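Local coordinates for protein citrinin polyketide synthase (Monascus purpureus, PDB 5MPT) that carries out C-methylation, through its methyltransferase domain, within a non-reducing fungal polyketide synthase that makes the keto-aldehyde precursor of the mycotoxin citrinin, at residues A[126-131]-A[137-142]; A[345-350]-A[362-367]. All coordinates share one frame; numbering follows the deposited sequence.

How the contacts relate
Following the chain from its N terminus, contact 1 comes first: it closes the short loop between helices 121-131 and 136-146, the second helix packing back against the first. Contact 2 opens only after contact 1 has closed, so the two follow in series and neither nest nor cross. It closes a second local loop, in which helix 347-356 leads into strand 361-364, the outermost strand at one end of the seven-stranded sheet of a class I (Rossmann-like) methyltransferase fold. Contact 1 therefore ties together neighbouring helices, and contact 2 ties a helix to the sheet edge. Their centres lie about 30 Å apart, on opposite sides of the chain's centre, and they do not touch.

Contact 1 (A[126-131]-A[137-142]); sequences EELLHD and AEHKLT
The imidazole of H139 is held in two ways by one residue of the facing helix: the side chain of L128 covers a ring face, while its carbonyl is reached through a water at the ring edge. L128 CD2 sits 3.4 Å from the ring centroid of H139, only 10° off the normal, a CH-pi contact over the face. With chi1 at -170° the L128 side chain swings its CG away from the backbone N, carrying the branched end over the imidazole. Its CG also lies 3.4 Å from H139 ND1. In the plane of the ring, a water stands 2.8 Å from H139 ND1 and donates to L128 O at 2.9 Å.

Beside this pair, L129 CD2 meets the aliphatic stem of K140 at CG, 3.9 Å away, the two side chains crossing at about a right angle. K140 continues as an extended chain at the exposed margin. The segments form an antiparallel helical hairpin away from the active-site residues, their axes inclined at 168° and 10.0 Å apart at closest approach. Helix 40-62 adds to the packing, with V44 and S48 touching H139 and R47 touching L128.

No direct hydrogen bond spans the segments. Ring face and ring edge are engaged separately, which should restrict rotation of the buried imidazole and gives ND1 a polar partner within a contact made otherwise by apolar atoms of the two segments.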
ATOM      1  N   GLU A 126       7.391  20.226  11.492  1.00 32.28           N
ATOM      2  CA  GLU A 126       6.497  20.990  12.352  1.00 38.09           C
ATOM      3  C   GLU A 126       5.469  21.735  11.518  1.00 34.61           C
ATOM      4  O   GLU A 126       4.268  21.711  11.818  1.00 34.82           O
ATOM      5  CB  GLU A 126       7.327  21.959  13.207  1.00 52.36           C
ATOM      6  CG  GLU A 126       6.534  22.799  14.218  1.00 68.62           C
ATOM      7  CD  GLU A 126       7.329  24.008  14.735  1.00 77.77           C
ATOM      8  OE1 GLU A 126       8.571  23.905  14.847  1.00 79.40           O
ATOM      9  OE2 GLU A 126       6.709  25.058  15.020  1.00 79.67           O
ATOM     10  N   GLU A 127       5.920  22.352  10.427  1.00 32.64           N
ATOM     11  CA  GLU A 127       5.021  23.111   9.574  1.00 31.67           C
ATOM     12  C   GLU A 127       4.058  22.189   8.843  1.00 29.66           C
ATOM     13  O   GLU A 127       2.871  22.497   8.726  1.00 31.98           O
ATOM     14  CB  GLU A 127       5.815  23.948   8.572  1.00 33.48           C
ATOM     15  CG  GLU A 127       6.539  25.139   9.190  1.00 36.07           C
ATOM     16  CD  GLU A 127       7.391  25.896   8.179  1.00 38.19           C
ATOM     17  OE1 GLU A 127       7.498  25.461   7.010  1.00 38.78           O
ATOM     18  OE2 GLU A 127       7.941  26.945   8.544  1.00 39.39           O
ATOM     19  N   LEU A 128       4.556  21.064   8.338  1.00 26.37           N
ATOM     20  CA  LEU A 128       3.711  20.138   7.609  1.00 26.72           C
ATOM     21  C   LEU A 128       2.669  19.521   8.523  1.00 28.87           C
ATOM     22  O   LEU A 128       1.514  19.366   8.126  1.00 29.44           O
ATOM     23  CB  LEU A 128       4.599  19.076   6.969  1.00 27.32           C
ATOM     24  CG  LEU A 128       3.963  18.136   5.974  1.00 26.69           C
ATOM     25  CD1 LEU A 128       3.211  18.835   4.850  1.00 27.18           C
ATOM     26  CD2 LEU A 128       5.059  17.238   5.393  1.00 26.41           C
ATOM     27  N   LEU A 129       3.047  19.175   9.754  1.00 28.52           N
ATOM     28  CA  LEU A 129       2.062  18.634  10.689  1.00 27.41           C
ATOM     29  C   LEU A 129       0.995  19.670  11.034  1.00 28.42           C
ATOM     30  O   LEU A 129      -0.189  19.346  11.171  1.00 30.33           O
ATOM     31  CB  LEU A 129       2.767  18.151  11.954  1.00 26.58           C
ATOM     32  CG  LEU A 129       3.689  16.942  11.850  1.00 27.79           C
ATOM     33  CD1 LEU A 129       4.215  16.674  13.211  1.00 28.75           C
ATOM     34  CD2 LEU A 129       2.931  15.732  11.297  1.00 28.19           C
ATOM     35  N   HIS A 130       1.396  20.924  11.200  1.00 29.47           N
ATOM     36  CA  HIS A 130       0.425  21.957  11.526  1.00 30.37           C
ATOM     37  C   HIS A 130      -0.460  22.269  10.325  1.00 30.31           C
ATOM     38  O   HIS A 130      -1.676  22.455  10.470  1.00 32.85           O
ATOM     39  CB  HIS A 130       1.172  23.197  12.027  1.00 33.23           C
ATOM     40  CG  HIS A 130       0.290  24.387  12.222  1.00 40.06           C
ATOM     41  ND1 HIS A 130      -0.032  25.241  11.191  1.00 41.29           N
ATOM     42  CD2 HIS A 130      -0.343  24.860  13.320  1.00 44.53           C
ATOM     43  CE1 HIS A 130      -0.841  26.185  11.644  1.00 41.61           C
ATOM     44  NE2 HIS A 130      -1.047  25.976  12.932  1.00 43.58           N
ATOM     45  N   ASP A 131       0.117  22.262   9.119  1.00 27.28           N
ATOM     46  CA  ASP A 131      -0.636  22.661   7.927  1.00 28.37           C
ATOM     47  C   ASP A 131      -1.538  21.565   7.375  1.00 27.20           C
ATOM     48  O   ASP A 131      -2.552  21.872   6.728  1.00 28.25           O
ATOM     49  CB  ASP A 131       0.335  23.070   6.830  1.00 30.50           C
ATOM     50  CG  ASP A 131       1.011  24.390   7.120  1.00 33.44           C
ATOM     51  OD1 ASP A 131       0.628  25.064   8.102  1.00 34.88           O
ATOM     52  OD2 ASP A 131       1.912  24.733   6.342  1.00 33.22           O
ATOM     53  N   ALA A 137       0.253  11.151   9.754  1.00 23.75           N
ATOM     54  CA  ALA A 137       0.881   9.882  10.098  1.00 24.63           C
ATOM     55  C   ALA A 137       2.064   9.570   9.187  1.00 23.63           C
ATOM     56  O   ALA A 137       3.110   9.150   9.667  1.00 21.77           O
ATOM     57  CB  ALA A 137      -0.156   8.749  10.068  1.00 26.64           C
ATOM     58  N   GLU A 138       1.909   9.730   7.867  1.00 23.28           N
ATOM     59  CA  GLU A 138       2.991   9.375   6.958  1.00 23.51           C
ATOM     60  C   GLU A 138       4.139  10.356   7.045  1.00 24.33           C
ATOM     61  O   GLU A 138       5.279  10.006   6.715  1.00 26.02           O
ATOM     62  CB  GLU A 138       2.516   9.314   5.514  1.00 21.95           C
ATOM     63  CG  GLU A 138       1.862  10.570   4.992  1.00 21.45           C
ATOM     64  CD  GLU A 138       0.360  10.463   4.999  1.00 21.36           C
ATOM     65  OE1 GLU A 138      -0.179  10.010   6.041  1.00 20.48           O
ATOM     66  OE2 GLU A 138      -0.234  10.861   3.982  1.00 22.00           O
ATOM     67  N   HIS A 139       3.860  11.576   7.470  1.00 22.53           N
ATOM     68  CA  HIS A 139       4.931  12.557   7.649  1.00 22.55           C
ATOM     69  C   HIS A 139       5.732  12.270   8.908  1.00 23.50           C
ATOM     70  O   HIS A 139       6.967  12.390   8.907  1.00 26.23           O
ATOM     71  CB  HIS A 139       4.294  13.944   7.649  1.00 24.31           C
ATOM     72  CG  HIS A 139       3.611  14.236   6.362  1.00 22.95           C
ATOM     73  ND1 HIS A 139       2.488  15.035   6.262  1.00 22.50           N
ATOM     74  CD2 HIS A 139       3.853  13.768   5.116  1.00 22.91           C
ATOM     75  CE1 HIS A 139       2.106  15.081   5.000  1.00 22.74           C
ATOM     76  NE2 HIS A 139       2.901  14.305   4.287  1.00 23.72           N
ATOM     77  N   LYS A 140       5.053  11.871   9.984  1.00 22.45           N
ATOM     78  CA  LYS A 140       5.761  11.418  11.169  1.00 23.33           C
ATOM     79  C   LYS A 140       6.591  10.180  10.853  1.00 24.73           C
ATOM     80  O   LYS A 140       7.742  10.071  11.307  1.00 27.30           O
ATOM     81  CB  LYS A 140       4.776  11.116  12.296  1.00 25.53           C
ATOM     82  CG  LYS A 140       3.960  12.289  12.800  1.00 28.59           C
ATOM     83  CD  LYS A 140       3.078  11.834  13.966  1.00 32.63           C
ATOM     84  CE  LYS A 140       2.179  12.929  14.495  1.00 41.72           C
ATOM     85  NZ  LYS A 140       1.060  12.332  15.303  1.00 49.70           N
ATOM     86  N   LEU A 141       6.027   9.231  10.096  1.00 25.18           N
ATOM     87  CA  LEU A 141       6.795   8.053   9.720  1.00 23.06           C
ATOM     88  C   LEU A 141       7.997   8.440   8.872  1.00 23.46           C
ATOM     89  O   LEU A 141       9.071   7.837   8.991  1.00 25.51           O
ATOM     90  CB  LEU A 141       5.916   7.057   8.971  1.00 23.07           C
ATOM     91  CG  LEU A 141       6.418   5.611   8.853  1.00 24.71           C
ATOM     92  CD1 LEU A 141       6.573   4.977  10.218  1.00 26.24           C
ATOM     93  CD2 LEU A 141       5.451   4.843   7.997  1.00 25.02           C
ATOM     94  N   THR A 142       7.825   9.430   7.995  1.00 25.50           N
ATOM     95  CA  THR A 142       8.927   9.879   7.151  1.00 25.32           C
ATOM     96  C   THR A 142      10.115  10.350   7.998  1.00 24.59           C
ATOM     97  O   THR A 142      11.283  10.004   7.725  1.00 24.47           O
ATOM     98  CB  THR A 142       8.414  10.992   6.234  1.00 25.42           C
ATOM     99  OG1 THR A 142       7.515  10.430   5.267  1.00 24.63           O
ATOM    100  CG2 THR A 142       9.568  11.707   5.514  1.00 24.08           C
TER
HETATM  101  O   HOH W   1       0.946  16.571   8.081  1.00 22.96           O

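Contact 2 (A[345-350]-A[362-367]); sequences QPATHW and VDWTEG
A347, in the first turn of helix 347-356, lays its methyl group on the indole of W364, at the end of strand 361-364. A347 CB stands 3.6 Å from the centroid of the five-membered ring of W364 and 14° off its normal, a CH-pi contact over the face. The closest indole atom is W364 CD2, 3.5 Å from A347 CB, so the methyl lies near the bond shared by the two rings.

The indole reaches this place through a chi1 of 53°, which sets W364 CG between the backbone N and the carbonyl carbon. With chi2 at 87° the ring plane stands steeply across the CA-CB-CG plane, presenting a broad face to the helix. At the ring edge, and in its plane, lies CG1 of V362, two residues back on the same strand. T348 adds a looser, oblique approach, its CG2 4.4 Å from W364 CZ2.

D363 OD1 accepts from the adjacent W364 N at 2.8 Å, a bent bond with the donor above the carboxylate plane, and also makes a salt bridge with K25. R376 of the adjoining strand 375-381 touches both A347 and W364, and W350 of the same helix packs on the active-site residues H289 and E315.

In this class I (Rossmann-like) SAM-dependent methyltransferase fold, the helix start and the sheet's edge strand thus meet through dispersion and CH-pi attraction, without a hydrogen bond between the segments, consistent with the close backbone approach of A347 CA to W364 CA, 7.3 Å.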
ATOM      1  N   GLN A 345       2.965  -1.849  -9.326  1.00 23.84           N
ATOM      2  CA  GLN A 345       2.715  -1.956 -10.760  1.00 24.27           C
ATOM      3  C   GLN A 345       1.425  -1.236 -11.132  1.00 24.85           C
ATOM      4  O   GLN A 345       0.472  -1.197 -10.341  1.00 25.86           O
ATOM      5  CB  GLN A 345       2.643  -3.423 -11.212  1.00 24.68           C
ATOM      6  CG  GLN A 345       4.009  -4.147 -11.062  1.00 25.53           C
ATOM      7  CD  GLN A 345       5.109  -3.562 -11.933  1.00 29.45           C
ATOM      8  OE1 GLN A 345       6.237  -3.312 -11.469  1.00 31.47           O
ATOM      9  NE2 GLN A 345       4.811  -3.371 -13.203  1.00 31.89           N
ATOM     10  N   PRO A 346       1.375  -0.646 -12.326  1.00 27.82           N
ATOM     11  CA  PRO A 346       0.148   0.001 -12.774  1.00 27.09           C
ATOM     12  C   PRO A 346      -0.903  -1.038 -13.083  1.00 25.79           C
ATOM     13  O   PRO A 346      -0.587  -2.198 -13.383  1.00 27.80           O
ATOM     14  CB  PRO A 346       0.573   0.740 -14.043  1.00 30.94           C
ATOM     15  CG  PRO A 346       1.657  -0.083 -14.580  1.00 34.37           C
ATOM     16  CD  PRO A 346       2.409  -0.614 -13.375  1.00 33.12           C
ATOM     17  N   ALA A 347      -2.155  -0.594 -13.013  1.00 24.33           N
ATOM     18  CA  ALA A 347      -3.303  -1.490 -13.178  1.00 25.89           C
ATOM     19  C   ALA A 347      -3.228  -2.293 -14.473  1.00 29.46           C
ATOM     20  O   ALA A 347      -3.690  -3.446 -14.527  1.00 30.30           O
ATOM     21  CB  ALA A 347      -4.587  -0.677 -13.139  1.00 24.85           C
ATOM     22  N   THR A 348      -2.672  -1.696 -15.529  1.00 27.47           N
ATOM     23  CA  THR A 348      -2.573  -2.381 -16.813  1.00 28.60           C
ATOM     24  C   THR A 348      -1.723  -3.640 -16.689  1.00 28.11           C
ATOM     25  O   THR A 348      -2.035  -4.673 -17.300  1.00 29.92           O
ATOM     26  CB  THR A 348      -1.999  -1.437 -17.870  1.00 33.53           C
ATOM     27  OG1 THR A 348      -0.780  -0.847 -17.389  1.00 31.98           O
ATOM     28  CG2 THR A 348      -2.988  -0.328 -18.195  1.00 38.32           C
ATOM     29  N   HIS A 349      -0.659  -3.581 -15.888  1.00 25.55           N
ATOM     30  CA  HIS A 349       0.156  -4.759 -15.640  1.00 25.54           C
ATOM     31  C   HIS A 349      -0.600  -5.772 -14.804  1.00 24.47           C
ATOM     32  O   HIS A 349      -0.546  -6.980 -15.069  1.00 24.27           O
ATOM     33  CB  HIS A 349       1.449  -4.365 -14.922  1.00 27.80           C
ATOM     34  CG  HIS A 349       2.317  -5.531 -14.571  1.00 31.11           C
ATOM     35  ND1 HIS A 349       3.088  -6.190 -15.504  1.00 34.26           N
ATOM     36  CD2 HIS A 349       2.528  -6.162 -13.392  1.00 30.18           C
ATOM     37  CE1 HIS A 349       3.741  -7.173 -14.911  1.00 33.48           C
ATOM     38  NE2 HIS A 349       3.427  -7.170 -13.628  1.00 31.27           N
ATOM     39  N   TRP A 350      -1.266  -5.304 -13.754  1.00 26.37           N
ATOM     40  CA  TRP A 350      -2.093  -6.197 -12.963  1.00 25.79           C
ATOM     41  C   TRP A 350      -3.094  -6.935 -13.841  1.00 25.16           C
ATOM     42  O   TRP A 350      -3.294  -8.133 -13.680  1.00 21.80           O
ATOM     43  CB  TRP A 350      -2.809  -5.412 -11.873  1.00 23.92           C
ATOM     44  CG  TRP A 350      -1.953  -5.043 -10.724  1.00 21.47           C
ATOM     45  CD1 TRP A 350      -1.405  -3.831 -10.461  1.00 21.50           C
ATOM     46  CD2 TRP A 350      -1.559  -5.905  -9.656  1.00 19.47           C
ATOM     47  NE1 TRP A 350      -0.692  -3.882  -9.291  1.00 20.58           N
ATOM     48  CE2 TRP A 350      -0.761  -5.156  -8.788  1.00 21.13           C
ATOM     49  CE3 TRP A 350      -1.793  -7.254  -9.365  1.00 17.86           C
ATOM     50  CZ2 TRP A 350      -0.196  -5.705  -7.632  1.00 21.70           C
ATOM     51  CZ3 TRP A 350      -1.235  -7.784  -8.223  1.00 16.44           C
ATOM     52  CH2 TRP A 350      -0.456  -7.033  -7.378  1.00 18.69           C
ATOM     53  N   VAL A 362     -11.549  -7.951 -15.547  1.00 28.04           N
ATOM     54  CA  VAL A 362     -10.746  -7.047 -14.731  1.00 24.56           C
ATOM     55  C   VAL A 362     -11.213  -5.622 -14.971  1.00 22.57           C
ATOM     56  O   VAL A 362     -11.383  -5.202 -16.121  1.00 24.05           O
ATOM     57  CB  VAL A 362      -9.245  -7.156 -15.041  1.00 22.74           C
ATOM     58  CG1 VAL A 362      -8.456  -6.196 -14.152  1.00 20.66           C
ATOM     59  CG2 VAL A 362      -8.775  -8.630 -14.908  1.00 23.41           C
ATOM     60  N   ASP A 363     -11.390  -4.876 -13.886  1.00 22.71           N
ATOM     61  CA  ASP A 363     -11.749  -3.462 -13.956  1.00 22.37           C
ATOM     62  C   ASP A 363     -11.030  -2.734 -12.822  1.00 22.80           C
ATOM     63  O   ASP A 363     -10.494  -3.357 -11.895  1.00 20.98           O
ATOM     64  CB  ASP A 363     -13.272  -3.295 -13.883  1.00 22.56           C
ATOM     65  CG  ASP A 363     -13.770  -1.944 -14.446  1.00 23.61           C
ATOM     66  OD1 ASP A 363     -12.952  -1.089 -14.845  1.00 25.92           O
ATOM     67  OD2 ASP A 363     -15.011  -1.756 -14.512  1.00 25.80           O
ATOM     68  N   TRP A 364     -10.990  -1.401 -12.890  1.00 21.19           N
ATOM     69  CA  TRP A 364     -10.403  -0.661 -11.775  1.00 19.57           C
ATOM     70  C   TRP A 364     -10.961   0.747 -11.715  1.00 20.65           C
ATOM     71  O   TRP A 364     -11.551   1.242 -12.674  1.00 22.70           O
ATOM     72  CB  TRP A 364      -8.878  -0.592 -11.842  1.00 20.20           C
ATOM     73  CG  TRP A 364      -8.332  -0.084 -13.138  1.00 21.68           C
ATOM     74  CD1 TRP A 364      -8.118   1.219 -13.498  1.00 22.96           C
ATOM     75  CD2 TRP A 364      -7.910  -0.881 -14.240  1.00 25.04           C
ATOM     76  NE1 TRP A 364      -7.605   1.276 -14.769  1.00 25.47           N
ATOM     77  CE2 TRP A 364      -7.459  -0.004 -15.243  1.00 25.93           C
ATOM     78  CE3 TRP A 364      -7.884  -2.263 -14.486  1.00 28.87           C
ATOM     79  CZ2 TRP A 364      -6.981  -0.463 -16.467  1.00 28.44           C
ATOM     80  CZ3 TRP A 364      -7.415  -2.707 -15.696  1.00 31.33           C
ATOM     81  CH2 TRP A 364      -6.966  -1.810 -16.671  1.00 31.10           C
ATOM     82  N   THR A 365     -10.797   1.362 -10.543  1.00 19.04           N
ATOM     83  CA  THR A 365     -11.227   2.733 -10.325  1.00 17.92           C
ATOM     84  C   THR A 365     -10.373   3.684 -11.134  1.00 19.72           C
ATOM     85  O   THR A 365      -9.169   3.454 -11.338  1.00 19.35           O
ATOM     86  CB  THR A 365     -11.130   3.096  -8.846  1.00 16.23           C
ATOM     87  OG1 THR A 365      -9.809   2.800  -8.380  1.00 17.29           O
ATOM     88  CG2 THR A 365     -12.123   2.280  -8.035  1.00 17.67           C
ATOM     89  N   GLU A 366     -11.009   4.773 -11.573  1.00 21.80           N
ATOM     90  CA  GLU A 366     -10.336   5.835 -12.290  1.00 24.04           C
ATOM     91  C   GLU A 366     -11.101   7.124 -12.068  1.00 21.89           C
ATOM     92  O   GLU A 366     -12.279   7.121 -11.687  1.00 22.31           O
ATOM     93  CB  GLU A 366     -10.206   5.521 -13.782  1.00 29.92           C
ATOM     94  CG  GLU A 366     -11.445   5.175 -14.522  1.00 41.73           C
ATOM     95  CD  GLU A 366     -11.102   4.479 -15.839  1.00 54.15           C
ATOM     96  OE1 GLU A 366      -9.892   4.366 -16.158  1.00 53.14           O
ATOM     97  OE2 GLU A 366     -12.029   4.050 -16.552  1.00 63.92           O
ATOM     98  N   GLY A 367     -10.413   8.222 -12.336  1.00 22.62           N
ATOM     99  CA  GLY A 367     -11.008   9.541 -12.214  1.00 24.19           C
ATOM    100  C   GLY A 367     -10.184  10.598 -12.913  1.00 24.84           C
ATOM    101  O   GLY A 367      -9.120  10.332 -13.473  1.00 24.93           O
TER